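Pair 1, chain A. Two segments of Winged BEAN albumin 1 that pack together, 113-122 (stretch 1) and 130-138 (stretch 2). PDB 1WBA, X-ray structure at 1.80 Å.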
# COMPACT_ATOMS: atom_id res chain seq x y z
N GLN A 113 6.44 12.59 -7.98
CA GLN A 113 5.32 11.88 -7.35
C GLN A 113 4.03 12.15 -8.10
O GLN A 113 3.81 13.25 -8.61
CB GLN A 113 5.16 12.31 -5.89
CG GLN A 113 6.19 11.72 -4.96
CD GLN A 113 6.09 12.24 -3.54
OE1 GLN A 113 7.07 12.21 -2.81
NE2 GLN A 113 4.91 12.70 -3.13
N VAL A 114 3.18 11.13 -8.15
CA VAL A 114 1.90 11.21 -8.83
C VAL A 114 0.81 11.52 -7.80
O VAL A 114 0.69 10.81 -6.79
CB VAL A 114 1.58 9.85 -9.48
CG1 VAL A 114 0.24 9.92 -10.26
CG2 VAL A 114 2.74 9.44 -10.39
N LYS A 115 0.04 12.58 -8.02
CA LYS A 115 -1.03 12.93 -7.09
C LYS A 115 -2.18 11.93 -7.25
O LYS A 115 -2.58 11.62 -8.37
CB LYS A 115 -1.52 14.34 -7.37
CG LYS A 115 -0.54 15.40 -6.93
N GLY A 116 -2.69 11.43 -6.14
CA GLY A 116 -3.77 10.48 -6.19
C GLY A 116 -3.93 9.86 -4.83
O GLY A 116 -3.25 10.26 -3.89
N ALA A 117 -4.79 8.86 -4.74
CA ALA A 117 -5.06 8.19 -3.47
C ALA A 117 -5.16 6.71 -3.72
O ALA A 117 -5.30 6.28 -4.86
CB ALA A 117 -6.39 8.70 -2.87
N PHE A 118 -5.10 5.94 -2.64
CA PHE A 118 -5.20 4.49 -2.71
C PHE A 118 -6.62 4.09 -2.40
O PHE A 118 -7.32 4.85 -1.74
CB PHE A 118 -4.28 3.86 -1.66
CG PHE A 118 -2.82 4.08 -1.94
CD1 PHE A 118 -2.15 3.26 -2.83
CD2 PHE A 118 -2.14 5.13 -1.34
CE1 PHE A 118 -0.80 3.49 -3.13
CE2 PHE A 118 -0.80 5.37 -1.64
CZ PHE A 118 -0.13 4.55 -2.54
N THR A 119 -7.09 2.97 -2.95
CA THR A 119 -8.44 2.45 -2.63
C THR A 119 -8.32 0.94 -2.42
O THR A 119 -7.30 0.33 -2.79
CB THR A 119 -9.52 2.74 -3.72
OG1 THR A 119 -9.21 2.05 -4.92
CG2 THR A 119 -9.64 4.21 -4.01
N ILE A 120 -9.35 0.34 -1.85
CA ILE A 120 -9.35 -1.10 -1.58
C ILE A 120 -10.59 -1.72 -2.22
O ILE A 120 -11.67 -1.11 -2.18
CB ILE A 120 -9.45 -1.38 -0.05
CG1 ILE A 120 -8.22 -0.84 0.68
CG2 ILE A 120 -9.63 -2.86 0.20
CD1 ILE A 120 -8.36 -0.75 2.20
N GLN A 121 -10.43 -2.90 -2.81
CA GLN A 121 -11.53 -3.64 -3.41
C GLN A 121 -11.33 -5.10 -3.06
O GLN A 121 -10.21 -5.48 -2.71
CB GLN A 121 -11.52 -3.54 -4.92
CG GLN A 121 -12.08 -2.28 -5.48
CD GLN A 121 -12.31 -2.38 -6.96
OE1 GLN A 121 -12.01 -3.39 -7.59
NE2 GLN A 121 -12.82 -1.32 -7.54
N LYS A 122 -12.38 -5.91 -3.11
CA LYS A 122 -12.27 -7.34 -2.83
C LYS A 122 -11.21 -7.88 -3.77
O LYS A 122 -11.22 -7.55 -4.96
CB LYS A 122 -13.58 -8.06 -3.11
CG LYS A 122 -14.61 -7.82 -2.07
CD LYS A 122 -15.90 -8.56 -2.40
CE LYS A 122 -17.01 -8.10 -1.46
NZ LYS A 122 -17.41 -6.66 -1.69
N TYR A 130 -8.35 -8.80 -0.08
CA TYR A 130 -8.48 -7.56 -0.82
C TYR A 130 -7.29 -7.26 -1.72
O TYR A 130 -6.29 -7.95 -1.67
CB TYR A 130 -8.61 -6.41 0.19
CG TYR A 130 -9.85 -6.55 0.99
CD1 TYR A 130 -11.06 -6.06 0.51
CD2 TYR A 130 -9.86 -7.28 2.18
CE1 TYR A 130 -12.24 -6.28 1.18
CE2 TYR A 130 -11.04 -7.51 2.87
CZ TYR A 130 -12.23 -7.01 2.36
OH TYR A 130 -13.41 -7.20 3.03
N LYS A 131 -7.44 -6.23 -2.54
CA LYS A 131 -6.36 -5.78 -3.40
C LYS A 131 -6.34 -4.27 -3.25
O LYS A 131 -7.35 -3.67 -2.85
CB LYS A 131 -6.58 -6.17 -4.86
CG LYS A 131 -7.77 -5.53 -5.51
CD LYS A 131 -7.83 -5.91 -6.95
CE LYS A 131 -9.13 -5.47 -7.55
NZ LYS A 131 -9.13 -5.67 -9.02
N LEU A 132 -5.19 -3.67 -3.53
CA LEU A 132 -5.00 -2.22 -3.41
C LEU A 132 -4.91 -1.60 -4.81
O LEU A 132 -4.33 -2.20 -5.71
CB LEU A 132 -3.73 -1.92 -2.61
CG LEU A 132 -3.65 -2.46 -1.18
CD1 LEU A 132 -2.30 -2.11 -0.56
CD2 LEU A 132 -4.77 -1.90 -0.34
N LEU A 133 -5.51 -0.44 -4.99
CA LEU A 133 -5.45 0.23 -6.28
C LEU A 133 -4.95 1.64 -6.03
O LEU A 133 -4.95 2.11 -4.89
CB LEU A 133 -6.85 0.28 -6.93
CG LEU A 133 -7.54 -1.06 -7.24
CD1 LEU A 133 -8.61 -1.35 -6.24
CD2 LEU A 133 -8.10 -1.07 -8.61
N PHE A 134 -4.43 2.26 -7.07
CA PHE A 134 -3.99 3.64 -6.96
C PHE A 134 -4.81 4.40 -7.98
O PHE A 134 -4.86 4.05 -9.15
CB PHE A 134 -2.49 3.81 -7.22
CG PHE A 134 -2.06 5.24 -7.17
CD1 PHE A 134 -1.99 5.91 -5.96
CD2 PHE A 134 -1.76 5.94 -8.34
CE1 PHE A 134 -1.64 7.26 -5.90
CE2 PHE A 134 -1.40 7.29 -8.29
CZ PHE A 134 -1.35 7.95 -7.07
N CYS A 135 -5.44 5.46 -7.51
CA CYS A 135 -6.30 6.27 -8.36
C CYS A 135 -5.74 7.66 -8.46
O CYS A 135 -5.92 8.48 -7.57
CB CYS A 135 -7.71 6.31 -7.77
SG CYS A 135 -8.51 4.67 -7.61
N PRO A 136 -5.00 7.94 -9.54
CA PRO A 136 -4.43 9.27 -9.72
C PRO A 136 -5.54 10.26 -9.96
O PRO A 136 -6.64 9.88 -10.38
CB PRO A 136 -3.54 9.12 -10.95
CG PRO A 136 -4.14 7.98 -11.69
CD PRO A 136 -4.56 7.03 -10.61
N VAL A 137 -5.29 11.53 -9.64
CA VAL A 137 -6.29 12.56 -9.85
C VAL A 137 -6.56 12.72 -11.34
O VAL A 137 -5.63 12.83 -12.15
CB VAL A 137 -5.88 13.90 -9.24
CG1 VAL A 137 -6.91 14.96 -9.57
CG2 VAL A 137 -5.78 13.76 -7.74
N GLY A 138 -7.85 12.64 -11.70
CA GLY A 138 -8.29 12.78 -13.08
C GLY A 138 -7.88 11.66 -14.03
O GLY A 138 -7.75 11.89 -15.24
O HOH W 1 -2.39 12.14 -11.36

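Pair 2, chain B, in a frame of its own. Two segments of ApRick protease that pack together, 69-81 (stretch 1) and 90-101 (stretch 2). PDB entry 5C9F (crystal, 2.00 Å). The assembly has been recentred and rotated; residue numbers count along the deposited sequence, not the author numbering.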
# COMPACT_ATOMS: atom_id res chain seq x y z
N ALA B 69 -6.90 -32.43 20.93
CA ALA B 69 -5.85 -33.43 21.05
C ALA B 69 -6.16 -34.39 22.22
O ALA B 69 -6.02 -35.61 22.08
CB ALA B 69 -4.49 -32.74 21.23
N ASN B 70 -6.63 -33.82 23.34
CA ASN B 70 -7.17 -34.59 24.47
C ASN B 70 -8.60 -35.07 24.22
O ASN B 70 -9.26 -35.60 25.12
CB ASN B 70 -7.14 -33.77 25.77
CG ASN B 70 -5.75 -33.67 26.40
OD1 ASN B 70 -4.74 -34.11 25.83
ND2 ASN B 70 -5.70 -33.09 27.59
N GLY B 71 -9.08 -34.91 22.99
CA GLY B 71 -10.46 -35.22 22.62
C GLY B 71 -11.48 -34.16 23.02
O GLY B 71 -11.14 -32.98 23.18
N GLU B 72 -12.72 -34.62 23.20
CA GLU B 72 -13.91 -33.76 23.26
C GLU B 72 -13.94 -32.83 24.44
O GLU B 72 -13.99 -33.31 25.59
CB GLU B 72 -15.18 -34.62 23.35
CG GLU B 72 -15.99 -34.60 22.10
CD GLU B 72 -17.18 -35.53 22.09
OE1 GLU B 72 -17.13 -36.43 21.28
OE2 GLU B 72 -18.14 -35.38 22.88
N ASN B 73 -13.98 -31.53 24.20
CA ASN B 73 -14.21 -30.56 25.30
C ASN B 73 -15.40 -29.69 25.08
O ASN B 73 -15.66 -29.26 23.96
CB ASN B 73 -12.98 -29.70 25.55
CG ASN B 73 -11.76 -30.54 25.97
OD1 ASN B 73 -11.90 -31.55 26.66
ND2 ASN B 73 -10.57 -30.14 25.55
N LYS B 74 -16.06 -29.33 26.16
CA LYS B 74 -17.19 -28.39 26.08
C LYS B 74 -16.70 -26.92 26.02
O LYS B 74 -15.71 -26.55 26.65
CB LYS B 74 -18.15 -28.60 27.28
CG LYS B 74 -18.80 -29.97 27.28
CD LYS B 74 -19.64 -30.16 26.04
CE LYS B 74 -20.83 -29.25 25.97
NZ LYS B 74 -21.67 -29.20 27.18
N ALA B 75 -17.41 -26.10 25.26
CA ALA B 75 -17.15 -24.68 25.17
C ALA B 75 -18.41 -23.82 24.97
O ALA B 75 -19.43 -24.28 24.43
CB ALA B 75 -16.11 -24.41 24.06
N ALA B 76 -18.32 -22.57 25.39
CA ALA B 76 -19.37 -21.57 25.17
C ALA B 76 -18.93 -20.69 24.02
O ALA B 76 -17.83 -20.11 24.05
CB ALA B 76 -19.61 -20.72 26.41
N PRO B 77 -19.77 -20.56 23.00
CA PRO B 77 -19.45 -19.65 21.90
C PRO B 77 -19.60 -18.21 22.32
O PRO B 77 -20.48 -17.92 23.09
CB PRO B 77 -20.50 -20.02 20.82
CG PRO B 77 -21.61 -20.65 21.57
CD PRO B 77 -21.00 -21.33 22.75
N ILE B 78 -18.72 -17.34 21.83
CA ILE B 78 -18.79 -15.91 22.08
C ILE B 78 -18.47 -15.19 20.79
O ILE B 78 -17.93 -15.77 19.86
CB ILE B 78 -17.82 -15.47 23.18
CG1 ILE B 78 -16.38 -15.91 22.84
CG2 ILE B 78 -18.25 -16.06 24.55
CD1 ILE B 78 -15.33 -15.32 23.73
N THR B 79 -18.75 -13.90 20.79
CA THR B 79 -18.34 -12.99 19.71
C THR B 79 -17.56 -11.81 20.29
O THR B 79 -17.95 -11.25 21.28
CB THR B 79 -19.56 -12.47 18.95
OG1 THR B 79 -20.25 -13.59 18.40
CG2 THR B 79 -19.14 -11.54 17.84
N LEU B 80 -16.40 -11.54 19.70
CA LEU B 80 -15.53 -10.50 20.18
C LEU B 80 -15.79 -9.25 19.32
O LEU B 80 -15.57 -9.24 18.12
CB LEU B 80 -14.12 -10.94 20.12
CG LEU B 80 -13.79 -12.18 21.00
CD1 LEU B 80 -12.42 -12.69 20.63
CD2 LEU B 80 -13.83 -11.89 22.47
N ASN B 81 -16.29 -8.21 19.95
CA ASN B 81 -16.67 -7.00 19.22
C ASN B 81 -15.51 -6.45 18.43
O ASN B 81 -15.68 -6.10 17.27
CB ASN B 81 -17.18 -5.93 20.19
CG ASN B 81 -18.44 -6.35 20.90
OD1 ASN B 81 -19.25 -7.08 20.36
ND2 ASN B 81 -18.61 -5.90 22.13
N LYS B 90 -13.76 -6.96 13.32
CA LYS B 90 -15.00 -6.80 14.05
C LYS B 90 -15.77 -8.10 14.12
O LYS B 90 -15.76 -8.89 13.19
CB LYS B 90 -15.88 -5.71 13.42
CG LYS B 90 -15.21 -4.34 13.29
CD LYS B 90 -14.88 -3.68 14.63
CE LYS B 90 -16.11 -3.42 15.50
NZ LYS B 90 -17.07 -2.48 14.87
N ASN B 91 -16.42 -8.30 15.26
CA ASN B 91 -17.31 -9.45 15.52
C ASN B 91 -16.69 -10.76 15.15
O ASN B 91 -17.16 -11.46 14.30
CB ASN B 91 -18.62 -9.24 14.80
CG ASN B 91 -19.31 -7.95 15.22
OD1 ASN B 91 -19.44 -7.66 16.40
ND2 ASN B 91 -19.70 -7.15 14.24
N ILE B 92 -15.59 -11.08 15.83
CA ILE B 92 -14.78 -12.20 15.58
C ILE B 92 -15.26 -13.32 16.49
O ILE B 92 -15.49 -13.16 17.69
CB ILE B 92 -13.31 -11.89 15.89
CG1 ILE B 92 -12.86 -10.74 14.97
CG2 ILE B 92 -12.43 -13.16 15.80
CD1 ILE B 92 -13.10 -11.04 13.49
N LYS B 93 -15.40 -14.49 15.88
CA LYS B 93 -15.93 -15.67 16.59
C LYS B 93 -14.89 -16.22 17.53
O LYS B 93 -13.71 -16.37 17.17
CB LYS B 93 -16.30 -16.75 15.56
CG LYS B 93 -17.57 -17.54 15.85
CD LYS B 93 -17.58 -18.88 15.10
CE LYS B 93 -18.78 -19.74 15.46
NZ LYS B 93 -20.03 -19.28 14.78
N GLY B 94 -15.37 -16.67 18.68
CA GLY B 94 -14.51 -17.39 19.62
C GLY B 94 -15.32 -18.29 20.49
O GLY B 94 -16.54 -18.43 20.34
N HIS B 95 -14.64 -18.95 21.40
CA HIS B 95 -15.33 -19.74 22.38
C HIS B 95 -14.45 -19.82 23.61
O HIS B 95 -13.26 -19.55 23.55
CB HIS B 95 -15.59 -21.16 21.87
CG HIS B 95 -14.34 -21.94 21.60
ND1 HIS B 95 -13.78 -22.00 20.35
CD2 HIS B 95 -13.57 -22.73 22.40
CE1 HIS B 95 -12.71 -22.78 20.39
NE2 HIS B 95 -12.55 -23.23 21.61
N VAL B 96 -15.08 -20.10 24.73
CA VAL B 96 -14.34 -20.33 25.98
C VAL B 96 -14.56 -21.71 26.53
O VAL B 96 -15.71 -22.17 26.66
CB VAL B 96 -14.54 -19.20 27.02
CG1 VAL B 96 -15.80 -18.42 26.81
CG2 VAL B 96 -14.35 -19.67 28.42
N GLY B 97 -13.45 -22.39 26.81
CA GLY B 97 -13.48 -23.72 27.33
C GLY B 97 -13.71 -23.70 28.86
O GLY B 97 -13.87 -22.65 29.47
N LEU B 98 -13.73 -24.88 29.47
CA LEU B 98 -13.97 -25.06 30.92
C LEU B 98 -12.67 -25.14 31.67
O LEU B 98 -12.66 -25.11 32.90
CB LEU B 98 -14.81 -26.32 31.18
CG LEU B 98 -16.31 -26.21 30.85
CD1 LEU B 98 -17.04 -27.53 31.08
CD2 LEU B 98 -16.92 -25.10 31.72
N GLY B 99 -11.56 -25.27 30.96
CA GLY B 99 -10.31 -25.22 31.66
C GLY B 99 -9.15 -25.94 31.04
O GLY B 99 -8.03 -25.93 31.59
N ASP B 100 -9.35 -26.56 29.89
CA ASP B 100 -8.23 -27.29 29.28
C ASP B 100 -7.09 -26.39 28.79
O ASP B 100 -6.17 -26.93 28.23
CB ASP B 100 -8.71 -28.21 28.14
CG ASP B 100 -7.77 -29.44 27.89
OD1 ASP B 100 -6.68 -29.64 28.50
OD2 ASP B 100 -8.16 -30.24 27.03
N LEU B 101 -7.09 -25.08 29.07
CA LEU B 101 -6.31 -24.14 28.23
C LEU B 101 -5.26 -23.23 28.91
O LEU B 101 -5.58 -22.27 29.62
CB LEU B 101 -7.26 -23.31 27.34
CG LEU B 101 -6.72 -22.80 26.01
CD1 LEU B 101 -6.40 -23.97 25.09
CD2 LEU B 101 -7.73 -21.86 25.35

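Both pairs are antiparallel two-stranded arrangements, and the N, CA and C atoms of 14 central residues superpose with an RMSD of 0.7 Å. The strand directions differ by 154° in pair 1 and 147° in pair 2, with closest axial approaches of 4.6 and 4.4 Å. The closest match is T119(A) with I78(B), whose CA atoms fall 0.2 Å apart; the CA atoms of P136(A) and G97(B) and those of C135(A) and V96(B) follow at 0.3 and 0.4 Å.

The backbone ladder is common to both. In pair 1, A117(A), T119(A) and Q121(A) each exchange two hydrogen bonds with C135(A), L133(A) and K131(A); in pair 2, the matching residues A76(B), I78(B) and L80(B) do so with V96(B), G94(B) and I92(B). At the middle rung, T119(A) N lies 3.0 Å from L133(A) O and I78(B) N 2.9 Å from G94(B) O. Between these rungs, CA-H...O contacts fill the spaces, as from F118(A) CA to L133(A) O (3.2 Å) and from P77(B) CA to G94(B) O (3.5 Å).

The side chains differ clearly on the face of F118(A), I120(A), L132(A) and F134(A). There, F134(A) directs its edge toward the face of F118(A), with ring planes at 61°, and I120(A) CG1 packs 3.8 Å from L132(A) CD2. The corresponding face of pair 2 carries P77(B), T79(B), K93(B) and H95(B), and no aromatic pair forms. H95(B) instead approaches A75(B), CD2 to CB being 3.5 Å. A75(B) matches G116(A), where an ideal CB would clash, lying 2.6 Å from F134(A) CZ, from C135(A) O and from P136(A) CA. Both the ring and the facing backbone take up that space, and F134(A) CZ reaches to 3.6 Å from G116(A) CA.

On the other face, the glycine is on the second strand. L133(A) covers the centre of pair 1, its CB 3.6 Å from T119(A) OG1 and its CD1 3.7 Å from Q121(A) CG. G94(B) offers no side chain, and the larger I78(B), in place of T119(A), extends along the neighbouring strand: its CG1 lies 3.8 Å from H95(B) N and its CG2 4.1 Å from V96(B) CG1. The equivalent contact in pair 1 joins T119(A) CG2 to C135(A) SG at 3.8 Å.

Near the beginning of the first stretch, V114(A) packs its CG1 3.7 Å from F134(A) CE2, an apolar contact. Its match, N73(B), is polar and hydrogen-bonds through ND2 to D100(B) OD2 at 2.8 Å, although D100(B) is poorly ordered.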